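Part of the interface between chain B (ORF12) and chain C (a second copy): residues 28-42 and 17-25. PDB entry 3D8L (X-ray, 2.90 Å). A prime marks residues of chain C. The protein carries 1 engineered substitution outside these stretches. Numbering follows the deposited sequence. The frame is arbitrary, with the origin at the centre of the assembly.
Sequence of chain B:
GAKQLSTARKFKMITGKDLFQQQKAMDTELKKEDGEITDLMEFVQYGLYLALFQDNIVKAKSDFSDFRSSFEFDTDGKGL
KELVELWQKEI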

ATOM      1  N   THR B  28      19.702  -4.042  -3.241  1.00 69.90           N
ATOM      2  CA  THR B  28      21.074  -3.614  -3.060  1.00 70.71           C
ATOM      3  C   THR B  28      21.132  -2.114  -2.741  1.00 71.15           C
ATOM      4  O   THR B  28      22.150  -1.620  -2.285  1.00 71.27           O
ATOM      5  CB  THR B  28      21.929  -3.998  -4.275  1.00 70.36           C
ATOM      6  OG1 THR B  28      21.179  -3.761  -5.470  1.00 70.66           O
ATOM      7  CG2 THR B  28      22.292  -5.479  -4.212  1.00 69.95           C
ATOM      8  N   GLU B  29      20.028  -1.400  -2.943  1.00 71.75           N
ATOM      9  CA  GLU B  29      19.882  -0.046  -2.399  1.00 72.22           C
ATOM     10  C   GLU B  29      19.586  -0.027  -0.902  1.00 72.90           C
ATOM     11  O   GLU B  29      19.856   0.968  -0.215  1.00 73.07           O
ATOM     12  CB  GLU B  29      18.754   0.685  -3.109  1.00 72.34           C
ATOM     13  CG  GLU B  29      19.227   1.527  -4.271  1.00 72.66           C
ATOM     14  CD  GLU B  29      20.084   2.669  -3.818  1.00 72.15           C
ATOM     15  OE1 GLU B  29      20.005   3.001  -2.617  1.00 73.72           O
ATOM     16  OE2 GLU B  29      20.835   3.230  -4.645  1.00 71.48           O
ATOM     17  N   LEU B  30      19.000  -1.118  -0.409  1.00 73.51           N
ATOM     18  CA  LEU B  30      18.660  -1.265   1.005  1.00 73.65           C
ATOM     19  C   LEU B  30      19.883  -1.582   1.848  1.00 74.06           C
ATOM     20  O   LEU B  30      19.952  -1.156   3.003  1.00 74.41           O
ATOM     21  CB  LEU B  30      17.580  -2.337   1.201  1.00 73.72           C
ATOM     22  CG  LEU B  30      16.192  -1.731   1.419  1.00 74.08           C
ATOM     23  CD1 LEU B  30      15.028  -2.652   0.845  1.00 73.24           C
ATOM     24  CD2 LEU B  30      16.014  -1.314   2.923  1.00 72.44           C
ATOM     25  N   LYS B  31      20.829  -2.344   1.294  1.00 74.33           N
ATOM     26  CA  LYS B  31      22.169  -2.479   1.911  1.00 74.32           C
ATOM     27  C   LYS B  31      23.010  -1.404   1.208  1.00 74.49           C
ATOM     28  O   LYS B  31      23.151  -1.406  -0.019  1.00 74.49           O
ATOM     29  CB  LYS B  31      22.775  -3.887   1.743  1.00 74.14           C
ATOM     30  CG  LYS B  31      21.920  -5.075   2.252  1.00 73.78           C
ATOM     31  CD  LYS B  31      20.725  -5.373   1.329  1.00 73.14           C
ATOM     32  CE  LYS B  31      20.174  -6.766   1.518  1.00 72.94           C
ATOM     33  NZ  LYS B  31      19.038  -6.999   0.600  1.00 73.27           N
ATOM     34  N   LYS B  32      23.550  -0.470   1.980  1.00 74.60           N
ATOM     35  CA  LYS B  32      23.919   0.834   1.428  1.00 74.75           C
ATOM     36  C   LYS B  32      24.926   1.612   2.292  1.00 75.27           C
ATOM     37  O   LYS B  32      25.521   1.087   3.258  1.00 75.45           O
ATOM     38  CB  LYS B  32      22.640   1.673   1.248  1.00 74.56           C
ATOM     39  CG  LYS B  32      22.186   2.476   2.482  1.00 74.17           C
ATOM     40  CD  LYS B  32      22.165   1.691   3.823  1.00 74.25           C
ATOM     41  CE  LYS B  32      22.753   2.509   4.978  1.00 73.54           C
ATOM     42  NZ  LYS B  32      22.285   2.000   6.283  1.00 73.29           N
ATOM     43  N   GLU B  33      25.115   2.876   1.916  1.00 75.46           N
ATOM     44  CA  GLU B  33      25.784   3.870   2.761  1.00 75.18           C
ATOM     45  C   GLU B  33      24.866   5.117   2.766  1.00 75.27           C
ATOM     46  O   GLU B  33      24.124   5.342   3.737  1.00 75.36           O
ATOM     47  CB  GLU B  33      27.195   4.155   2.224  1.00 75.09           C
ATOM     48  CG  GLU B  33      28.078   4.973   3.142  1.00 75.31           C
ATOM     49  CD  GLU B  33      28.705   4.142   4.246  1.00 75.58           C
ATOM     50  OE1 GLU B  33      28.163   3.062   4.563  1.00 76.64           O
ATOM     51  OE2 GLU B  33      29.740   4.563   4.801  1.00 74.55           O
ATOM     52  N   ASP B  34      24.892   5.879   1.663  1.00 74.98           N
ATOM     53  CA  ASP B  34      24.007   7.026   1.432  1.00 74.50           C
ATOM     54  C   ASP B  34      23.100   6.655   0.287  1.00 74.00           C
ATOM     55  O   ASP B  34      23.094   7.296  -0.768  1.00 73.70           O
ATOM     56  CB  ASP B  34      24.803   8.301   1.097  1.00 74.76           C
ATOM     57  CG  ASP B  34      25.013   9.200   2.313  1.00 75.58           C
ATOM     58  OD1 ASP B  34      24.000   9.550   2.961  1.00 76.81           O
ATOM     59  OD2 ASP B  34      26.178   9.564   2.617  1.00 75.85           O
ATOM     60  N   GLY B  35      22.343   5.588   0.510  1.00 73.53           N
ATOM     61  CA  GLY B  35      21.406   5.088  -0.477  1.00 73.01           C
ATOM     62  C   GLY B  35      20.212   5.994  -0.685  1.00 71.93           C
ATOM     63  O   GLY B  35      20.008   7.010  -0.014  1.00 71.94           O
ATOM     64  N   GLU B  36      19.407   5.592  -1.640  1.00 71.00           N
ATOM     65  CA  GLU B  36      18.304   6.397  -2.087  1.00 69.98           C
ATOM     66  C   GLU B  36      17.125   5.487  -2.396  1.00 69.31           C
ATOM     67  O   GLU B  36      16.467   5.611  -3.461  1.00 68.73           O
ATOM     68  CB  GLU B  36      18.725   7.169  -3.329  1.00 70.45           C
ATOM     69  CG  GLU B  36      17.874   8.373  -3.559  1.00 71.25           C
ATOM     70  CD  GLU B  36      18.640   9.479  -4.204  1.00 71.98           C
ATOM     71  OE1 GLU B  36      19.566  10.038  -3.560  1.00 72.84           O
ATOM     72  OE2 GLU B  36      18.309   9.779  -5.359  1.00 72.62           O
ATOM     73  N   ILE B  37      16.863   4.571  -1.458  1.00 67.79           N
ATOM     74  CA  ILE B  37      15.820   3.601  -1.686  1.00 66.44           C
ATOM     75  C   ILE B  37      14.504   4.321  -1.899  1.00 65.20           C
ATOM     76  O   ILE B  37      13.747   3.901  -2.747  1.00 65.14           O
ATOM     77  CB  ILE B  37      15.728   2.535  -0.601  1.00 66.18           C
ATOM     78  CG1 ILE B  37      14.485   1.693  -0.874  1.00 66.28           C
ATOM     79  CG2 ILE B  37      15.735   3.159   0.762  1.00 65.32           C
ATOM     80  CD1 ILE B  37      14.566   0.317  -0.383  1.00 67.36           C
ATOM     81  N   THR B  38      14.257   5.417  -1.178  1.00 64.05           N
ATOM     82  CA  THR B  38      13.014   6.185  -1.341  1.00 63.76           C
ATOM     83  C   THR B  38      12.736   6.457  -2.799  1.00 63.40           C
ATOM     84  O   THR B  38      11.690   6.066  -3.301  1.00 63.49           O
ATOM     85  CB  THR B  38      13.023   7.536  -0.630  1.00 63.15           C
ATOM     86  OG1 THR B  38      13.185   7.336   0.774  1.00 63.35           O
ATOM     87  CG2 THR B  38      11.716   8.267  -0.878  1.00 62.52           C
ATOM     88  N   ASP B  39      13.671   7.104  -3.486  1.00 63.29           N
ATOM     89  CA  ASP B  39      13.468   7.471  -4.894  1.00 63.12           C
ATOM     90  C   ASP B  39      13.320   6.262  -5.815  1.00 62.94           C
ATOM     91  O   ASP B  39      12.593   6.334  -6.794  1.00 62.70           O
ATOM     92  CB  ASP B  39      14.628   8.319  -5.405  1.00 63.54           C
ATOM     93  CG  ASP B  39      14.461   8.736  -6.873  1.00 63.51           C
ATOM     94  OD1 ASP B  39      13.426   9.341  -7.199  1.00 64.50           O
ATOM     95  OD2 ASP B  39      15.367   8.464  -7.692  1.00 62.90           O
ATOM     96  N   LEU B  40      14.022   5.168  -5.505  1.00 62.83           N
ATOM     97  CA  LEU B  40      13.972   3.940  -6.312  1.00 62.55           C
ATOM     98  C   LEU B  40      12.624   3.307  -6.154  1.00 62.17           C
ATOM     99  O   LEU B  40      12.024   2.886  -7.127  1.00 62.84           O
ATOM    100  CB  LEU B  40      15.032   2.922  -5.871  1.00 62.55           C
ATOM    101  CG  LEU B  40      15.687   2.070  -6.967  1.00 62.51           C
ATOM    102  CD1 LEU B  40      16.228   0.758  -6.393  1.00 61.87           C
ATOM    103  CD2 LEU B  40      14.753   1.792  -8.113  1.00 61.53           C
ATOM    104  N   MET B  41      12.147   3.232  -4.923  1.00 61.73           N
ATOM    105  CA  MET B  41      10.857   2.622  -4.673  1.00 61.63           C
ATOM    106  C   MET B  41       9.726   3.380  -5.362  1.00 61.87           C
ATOM    107  O   MET B  41       8.811   2.752  -5.874  1.00 61.95           O
ATOM    108  CB  MET B  41      10.578   2.517  -3.180  1.00 61.58           C
ATOM    109  CG  MET B  41      11.035   1.233  -2.545  1.00 60.61           C
ATOM    110  SD  MET B  41      10.496   1.401  -0.877  1.00 60.52           S
ATOM    111  CE  MET B  41      11.333  -0.013  -0.144  1.00 62.17           C
ATOM    112  N   GLU B  42       9.795   4.712  -5.382  1.00 61.88           N
ATOM    113  CA  GLU B  42       8.716   5.532  -5.925  1.00 61.89           C
ATOM    114  C   GLU B  42       8.793   5.506  -7.439  1.00 62.32           C
ATOM    115  O   GLU B  42       7.767   5.561  -8.131  1.00 62.77           O
ATOM    116  CB  GLU B  42       8.788   6.954  -5.360  1.00 61.75           C
ATOM    117  CG  GLU B  42       8.558   6.959  -3.838  1.00 62.27           C
ATOM    118  CD  GLU B  42       8.407   8.327  -3.180  1.00 62.16           C
ATOM    119  OE1 GLU B  42       8.201   9.333  -3.884  1.00 63.61           O
ATOM    120  OE2 GLU B  42       8.479   8.384  -1.925  1.00 62.45           O
TER
ATOM    121  N   LYS C  17      17.728  12.259   6.008  1.00 65.07           N
ATOM    122  CA  LYS C  17      17.924  10.813   6.022  1.00 65.72           C
ATOM    123  C   LYS C  17      16.734  10.031   5.452  1.00 65.55           C
ATOM    124  O   LYS C  17      15.600  10.478   5.487  1.00 65.19           O
ATOM    125  CB  LYS C  17      18.364  10.332   7.416  1.00 65.94           C
ATOM    126  CG  LYS C  17      19.762  10.901   7.736  1.00 66.79           C
ATOM    127  CD  LYS C  17      20.726   9.976   8.447  1.00 67.20           C
ATOM    128  CE  LYS C  17      22.186  10.366   8.102  1.00 68.43           C
ATOM    129  NZ  LYS C  17      23.097  10.264   9.309  1.00 71.45           N
ATOM    130  N   ASP C  18      17.044   8.872   4.883  1.00 65.92           N
ATOM    131  CA  ASP C  18      16.076   8.066   4.172  1.00 66.12           C
ATOM    132  C   ASP C  18      15.309   7.129   5.121  1.00 66.53           C
ATOM    133  O   ASP C  18      15.867   6.156   5.665  1.00 66.66           O
ATOM    134  CB  ASP C  18      16.757   7.277   3.071  1.00 65.91           C
ATOM    135  CG  ASP C  18      15.782   6.738   2.083  1.00 66.36           C
ATOM    136  OD1 ASP C  18      14.843   6.065   2.543  1.00 65.51           O
ATOM    137  OD2 ASP C  18      15.949   6.990   0.856  1.00 68.89           O
ATOM    138  N   LEU C  19      14.020   7.461   5.277  1.00 66.54           N
ATOM    139  CA  LEU C  19      13.052   6.774   6.119  1.00 66.48           C
ATOM    140  C   LEU C  19      13.112   5.264   6.009  1.00 66.85           C
ATOM    141  O   LEU C  19      13.030   4.555   7.011  1.00 67.22           O
ATOM    142  CB  LEU C  19      11.656   7.226   5.708  1.00 66.48           C
ATOM    143  CG  LEU C  19      10.531   7.280   6.728  1.00 66.06           C
ATOM    144  CD1 LEU C  19       9.218   7.358   5.994  1.00 64.58           C
ATOM    145  CD2 LEU C  19      10.559   6.083   7.600  1.00 66.27           C
ATOM    146  N   PHE C  20      13.244   4.754   4.802  1.00 67.07           N
ATOM    147  CA  PHE C  20      13.268   3.321   4.665  1.00 67.91           C
ATOM    148  C   PHE C  20      14.556   2.766   5.220  1.00 68.24           C
ATOM    149  O   PHE C  20      14.527   1.777   5.928  1.00 68.84           O
ATOM    150  CB  PHE C  20      13.057   2.899   3.227  1.00 67.97           C
ATOM    151  CG  PHE C  20      11.686   3.204   2.715  1.00 67.86           C
ATOM    152  CD1 PHE C  20      11.401   4.446   2.158  1.00 68.21           C
ATOM    153  CD2 PHE C  20      10.680   2.258   2.796  1.00 67.45           C
ATOM    154  CE1 PHE C  20      10.139   4.734   1.681  1.00 68.26           C
ATOM    155  CE2 PHE C  20       9.412   2.537   2.326  1.00 68.02           C
ATOM    156  CZ  PHE C  20       9.141   3.776   1.765  1.00 68.38           C
ATOM    157  N   GLN C  21      15.682   3.407   4.934  1.00 68.76           N
ATOM    158  CA  GLN C  21      16.948   2.974   5.531  1.00 69.22           C
ATOM    159  C   GLN C  21      16.838   2.957   7.049  1.00 69.19           C
ATOM    160  O   GLN C  21      17.218   1.982   7.710  1.00 69.02           O
ATOM    161  CB  GLN C  21      18.115   3.862   5.072  1.00 69.33           C
ATOM    162  CG  GLN C  21      18.832   3.285   3.840  1.00 70.24           C
ATOM    163  CD  GLN C  21      19.487   4.324   2.908  1.00 70.75           C
ATOM    164  OE1 GLN C  21      19.739   4.045   1.725  1.00 72.55           O
ATOM    165  NE2 GLN C  21      19.766   5.513   3.434  1.00 73.51           N
ATOM    166  N   GLN C  22      16.247   4.018   7.580  1.00 69.36           N
ATOM    167  CA  GLN C  22      16.249   4.275   9.010  1.00 69.36           C
ATOM    168  C   GLN C  22      15.530   3.268   9.882  1.00 69.29           C
ATOM    169  O   GLN C  22      15.718   3.315  11.070  1.00 69.76           O
ATOM    170  CB  GLN C  22      15.705   5.658   9.285  1.00 69.33           C
ATOM    171  CG  GLN C  22      16.655   6.737   8.831  1.00 70.43           C
ATOM    172  CD  GLN C  22      17.676   7.082   9.890  1.00 71.22           C
ATOM    173  OE1 GLN C  22      18.884   7.053   9.673  1.00 71.16           O
ATOM    174  NE2 GLN C  22      17.182   7.421  11.051  1.00 72.96           N
ATOM    175  N   GLN C  23      14.724   2.361   9.346  1.00 69.09           N
ATOM    176  CA  GLN C  23      14.195   1.300  10.201  1.00 69.27           C
ATOM    177  C   GLN C  23      15.055   0.066  10.170  1.00 68.59           C
ATOM    178  O   GLN C  23      15.108  -0.687  11.144  1.00 68.44           O
ATOM    179  CB  GLN C  23      12.820   0.899   9.777  1.00 69.98           C
ATOM    180  CG  GLN C  23      11.758   1.872  10.173  1.00 72.49           C
ATOM    181  CD  GLN C  23      10.664   1.845   9.154  1.00 76.12           C
ATOM    182  OE1 GLN C  23       9.639   1.162   9.337  1.00 78.15           O
ATOM    183  NE2 GLN C  23      10.910   2.512   8.013  1.00 77.46           N
ATOM    184  N   LYS C  24      15.695  -0.180   9.034  1.00 67.74           N
ATOM    185  CA  LYS C  24      16.733  -1.187   9.015  1.00 66.99           C
ATOM    186  C   LYS C  24      17.797  -0.815  10.041  1.00 66.82           C
ATOM    187  O   LYS C  24      18.310  -1.684  10.749  1.00 67.00           O
ATOM    188  CB  LYS C  24      17.332  -1.344   7.625  1.00 66.83           C
ATOM    189  CG  LYS C  24      16.659  -2.442   6.852  1.00 66.50           C
ATOM    190  CD  LYS C  24      17.535  -2.937   5.733  1.00 66.71           C
ATOM    191  CE  LYS C  24      16.813  -4.000   4.933  1.00 66.25           C
ATOM    192  NZ  LYS C  24      17.568  -4.404   3.726  1.00 65.72           N
ATOM    193  N   ALA C  25      18.103   0.478  10.133  1.00 66.39           N
ATOM    194  CA  ALA C  25      19.033   0.969  11.135  1.00 66.23           C
ATOM    195  C   ALA C  25      18.538   0.607  12.538  1.00 66.26           C
ATOM    196  O   ALA C  25      19.302   0.011  13.313  1.00 65.96           O
ATOM    197  CB  ALA C  25      19.217   2.451  10.992  1.00 65.87           C
TER

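How does Asp18′ serve two helices at once? It sits just before the helix of its own chain, where its OD1 accepts a capping bond from Phe20′ N at 3.1 Å. Its CA-to-CB bond points toward chain B, and the same carboxylate meets the first turn of the helix that begins at Ile37. There Thr38 N donates to Asp18′ OD2 at 3.1 Å, with a nearly straight N-H...O angle of 160°. The backbone NH groups in the first turn of a helix have no earlier turn to bond to, so an acidic side chain from a neighbouring molecule suits this one well. Thr38 adds its hydroxyl: OG1 lies 2.7 Å from Asp18′ OD1 and 2.8 Å from Asp18′ OD2, close enough to bond to the carboxylate, although the geometry does not settle which oxygen receives the proton. Both residues are buried, and a short, compact threonine lets backbone and side chain address one carboxylate together.

What does Phe20′ add beside this polar centre? Its CA-to-CB bond points toward chain B, and chi1 of -67° (m) places the ring against the helix that carries Ile37, Thr38 and Met41. Met41 SD lies over one ring face, 3.8 Å from the centroid of the Phe20′ ring and 19° off its normal, a sulfur-aromatic contact for which a flexible, polarizable thioether is well fitted. Thr38 OG1 comes to the ring edge, 3.7 Å from Phe20′ CD1, while Ile37 CG2 packs 3.6 Å from Phe20′ CB. The apolar contact thus adjoins the aspartate bonds, with Thr38 touching both. The helix axes come within 9.8 Å of each other and their directions differ by 121°, so the two helices pass obliquely.

Why does Gln21′ bury so much surface without a hydrogen bond to the chain B stretch? It has the largest covered area in either stretch, 108 Å², because its long side chain reaches into the loop between the two chain B helices. Gln21′ OE1 lies 3.0 Å from Gly35 CA and 3.0 Å from Lys32 CG, so the fit here is one of close packing. Gly35 N is 3.3 Å from Gln21′ OE1, but the angle is too poor for a hydrogen bond. Glycine suits this spot: an ideal CB on Gly35 would fall 2.2 Å from Gln21′ OE1, a clash. Behind the contact, Glu36 N donates to Glu29 OE1 at 2.8 Å, a bond within chain B that spans this loop.

How does the contact end at Lys24′? Its CA-to-CB bond points toward chain B, and the outer part of its chain is extended, with chi2, chi3 and chi4 all t. Lys24′ NZ thereby comes 3.3 Å from Leu30 CB, and 77 Å² of the residue is covered by the chain B stretch. No acid of the chain B stretch receives the amine. Instead Lys31 NZ lies 4.3 Å from Lys24′ NZ, a like-charge approach, so packing along the aliphatic chain is the likelier contribution.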